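Local coordinates for protein beta-lactamase (Sebaldella termitidis, PDB 6N1N) that probably hydrolyses the amide bond of beta-lactam antibiotics to give substituted beta-amino acids, as a class D serine beta-lactamase, at residues D69-D77 / N87-A95. Sequence-based numbering, arbitrary orientation.
Sequences DENEAMEWD and NKDLNLREA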
# COMPACT_ATOMS: atom_id res chain seq x y z
N ASP A 69 -16.61 3.27 12.85
CA ASP A 69 -15.41 4.08 12.94
C ASP A 69 -14.26 3.12 13.18
O ASP A 69 -14.43 1.90 13.11
CB ASP A 69 -15.54 5.15 14.03
CG ASP A 69 -15.90 4.58 15.38
OD1 ASP A 69 -15.29 3.56 15.77
OD2 ASP A 69 -16.76 5.18 16.08
N GLU A 70 -13.09 3.67 13.51
CA GLU A 70 -11.88 2.87 13.62
C GLU A 70 -11.70 2.27 15.01
O GLU A 70 -10.68 1.61 15.26
CB GLU A 70 -10.64 3.70 13.26
CG GLU A 70 -10.08 4.63 14.34
CD GLU A 70 -10.80 5.97 14.43
OE1 GLU A 70 -11.96 6.08 13.97
OE2 GLU A 70 -10.18 6.91 14.99
N ASN A 71 -12.65 2.52 15.90
CA ASN A 71 -12.58 1.99 17.26
C ASN A 71 -13.53 0.82 17.47
O ASN A 71 -13.43 0.13 18.49
CB ASN A 71 -12.89 3.13 18.27
CG ASN A 71 -11.90 4.28 18.21
OD1 ASN A 71 -12.28 5.45 18.11
ND2 ASN A 71 -10.63 3.96 18.29
N GLU A 72 -14.41 0.54 16.51
CA GLU A 72 -15.40 -0.52 16.67
C GLU A 72 -14.76 -1.87 16.42
O GLU A 72 -14.30 -2.14 15.31
CB GLU A 72 -16.56 -0.29 15.71
CG GLU A 72 -17.59 -1.43 15.70
CD GLU A 72 -18.62 -1.28 14.58
OE1 GLU A 72 -19.05 -0.14 14.33
OE2 GLU A 72 -18.99 -2.29 13.95
N ALA A 73 -14.75 -2.72 17.43
CA ALA A 73 -14.09 -4.01 17.27
C ALA A 73 -14.96 -4.96 16.46
O ALA A 73 -16.19 -4.91 16.49
CB ALA A 73 -13.76 -4.65 18.61
N MSE A 74 -14.29 -5.80 15.70
CA MSE A 74 -14.89 -6.95 15.05
C MSE A 74 -14.55 -8.18 15.91
O MSE A 74 -13.47 -8.25 16.48
CB MSE A 74 -14.34 -7.06 13.64
CG MSE A 74 -15.33 -7.49 12.65
SE MSE A 74 -14.33 -7.84 11.03
CE MSE A 74 -14.68 -6.13 10.15
N GLU A 75 -15.48 -9.14 16.00
CA GLU A 75 -15.32 -10.27 16.90
C GLU A 75 -14.40 -11.34 16.31
O GLU A 75 -14.61 -11.80 15.18
CB GLU A 75 -16.68 -10.89 17.23
CG GLU A 75 -16.60 -12.12 18.13
CD GLU A 75 -17.96 -12.78 18.38
OE1 GLU A 75 -18.75 -12.91 17.42
OE2 GLU A 75 -18.22 -13.16 19.54
N TRP A 76 -13.39 -11.71 17.08
CA TRP A 76 -12.45 -12.78 16.72
C TRP A 76 -13.13 -14.13 16.88
O TRP A 76 -13.86 -14.35 17.84
CB TRP A 76 -11.22 -12.67 17.62
CG TRP A 76 -10.24 -13.81 17.57
CD1 TRP A 76 -9.64 -14.34 16.47
CD2 TRP A 76 -9.72 -14.52 18.70
NE1 TRP A 76 -8.79 -15.36 16.85
CE2 TRP A 76 -8.83 -15.49 18.21
CE3 TRP A 76 -9.94 -14.44 20.08
CZ2 TRP A 76 -8.14 -16.36 19.05
CZ3 TRP A 76 -9.27 -15.31 20.90
CH2 TRP A 76 -8.38 -16.26 20.38
N ASP A 77 -12.90 -15.03 15.92
CA ASP A 77 -13.53 -16.34 15.97
C ASP A 77 -12.88 -17.28 16.98
O ASP A 77 -13.29 -18.44 17.06
CB ASP A 77 -13.55 -16.98 14.58
CG ASP A 77 -12.19 -17.04 13.93
OD1 ASP A 77 -11.18 -16.92 14.67
OD2 ASP A 77 -12.13 -17.19 12.69
N ASN A 87 -4.88 -12.62 17.53
CA ASN A 87 -5.70 -13.57 18.27
C ASN A 87 -6.51 -12.87 19.36
O ASN A 87 -6.45 -13.21 20.55
CB ASN A 87 -4.80 -14.67 18.84
CG ASN A 87 -4.17 -15.54 17.77
OD1 ASN A 87 -4.76 -15.76 16.70
ND2 ASN A 87 -2.98 -16.05 18.04
N LYS A 88 -7.31 -11.90 18.93
CA LYS A 88 -8.16 -11.10 19.80
C LYS A 88 -9.11 -10.30 18.92
O LYS A 88 -8.89 -10.18 17.72
CB LYS A 88 -7.35 -10.15 20.67
CG LYS A 88 -6.47 -9.21 19.89
CD LYS A 88 -5.57 -8.39 20.79
CE LYS A 88 -4.49 -7.67 19.99
NZ LYS A 88 -3.84 -6.55 20.74
N ASP A 89 -10.18 -9.77 19.53
CA ASP A 89 -11.04 -8.84 18.81
C ASP A 89 -10.17 -7.68 18.34
O ASP A 89 -9.27 -7.22 19.05
CB ASP A 89 -12.17 -8.34 19.70
CG ASP A 89 -13.18 -9.42 20.07
OD1 ASP A 89 -13.15 -10.54 19.50
OD2 ASP A 89 -14.00 -9.14 20.97
N LEU A 90 -10.44 -7.20 17.12
CA LEU A 90 -9.66 -6.11 16.54
C LEU A 90 -10.58 -5.07 15.94
O LEU A 90 -11.60 -5.40 15.33
CB LEU A 90 -8.71 -6.62 15.44
CG LEU A 90 -7.63 -7.62 15.80
CD1 LEU A 90 -6.92 -8.17 14.56
CD2 LEU A 90 -6.59 -7.00 16.73
N ASN A 91 -10.20 -3.81 16.09
CA ASN A 91 -10.82 -2.72 15.36
C ASN A 91 -10.01 -2.40 14.11
O ASN A 91 -8.94 -2.96 13.86
CB ASN A 91 -11.01 -1.50 16.27
CG ASN A 91 -9.70 -0.92 16.77
OD1 ASN A 91 -8.71 -0.83 16.04
ND2 ASN A 91 -9.69 -0.51 18.04
N LEU A 92 -10.54 -1.48 13.30
CA LEU A 92 -9.91 -1.17 12.01
C LEU A 92 -8.49 -0.63 12.18
O LEU A 92 -7.60 -0.97 11.39
CB LEU A 92 -10.77 -0.16 11.25
CG LEU A 92 -10.30 0.27 9.87
CD1 LEU A 92 -10.46 -0.85 8.84
CD2 LEU A 92 -11.06 1.50 9.43
N ARG A 93 -8.27 0.23 13.17
CA ARG A 93 -6.93 0.76 13.39
C ARG A 93 -5.94 -0.36 13.67
O ARG A 93 -4.84 -0.39 13.10
CB ARG A 93 -6.92 1.77 14.54
CG ARG A 93 -5.55 2.41 14.73
CD ARG A 93 -5.51 3.33 15.93
NE ARG A 93 -6.45 4.44 15.82
CZ ARG A 93 -6.19 5.58 15.20
NH1 ARG A 93 -5.02 5.76 14.59
NH2 ARG A 93 -7.10 6.53 15.16
N GLU A 94 -6.31 -1.29 14.55
CA GLU A 94 -5.45 -2.40 14.90
C GLU A 94 -5.27 -3.37 13.73
O GLU A 94 -4.17 -3.87 13.49
CB GLU A 94 -6.05 -3.15 16.10
CG GLU A 94 -6.18 -2.35 17.40
CD GLU A 94 -7.01 -3.08 18.43
OE1 GLU A 94 -8.12 -3.54 18.07
OE2 GLU A 94 -6.56 -3.19 19.59
N ALA A 95 -6.36 -3.70 13.05
CA ALA A 95 -6.27 -4.62 11.92
C ALA A 95 -5.33 -4.07 10.84
O ALA A 95 -4.55 -4.83 10.25
CB ALA A 95 -7.66 -4.88 11.36
O HOH W 1 -13.18 -0.55 13.42
O HOH W 2 -8.58 5.88 17.82
O HOH W 3 -13.83 -13.07 20.32
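A single antiparallel beta bridge, M74 with L90, joins the loop 69-77 to the chain leading into helix 92-98. M74 N reaches L90 O at 2.7 Å, almost straight but 38° above the carbonyl plane; the return bond, L90 N to M74 O, is longer at 3.3 Å. Next along, D89 OD1 takes the backbone N of W76 at 2.7 Å, on the anti side of the carboxylate but well out of its plane, and a water ties that same oxygen to W76 O. W76 lays one indole face over the N87-K88 peptide, its CG swung away from the backbone N (chi1 169°); N87 CA makes a CH-pi contact 4.0 Å from the centroid of the five-membered ring, whose NE1 bonds to I79 O. At the other end, E70 and R93 run side by side to a weakly bonded salt bridge, OE2 to NH2 3.1 Å, the carboxylate and guanidinium planes 60° apart; D174 from helix 166-175 also pairs with R93 NH2. Another water links D69 O and E72 O to L92 N in the helix's first turn. N91 OD1 receives E94 N at 2.9 Å while E94 OE1 receives N91 N, the reciprocal pair of a capping box at a helix N-terminus.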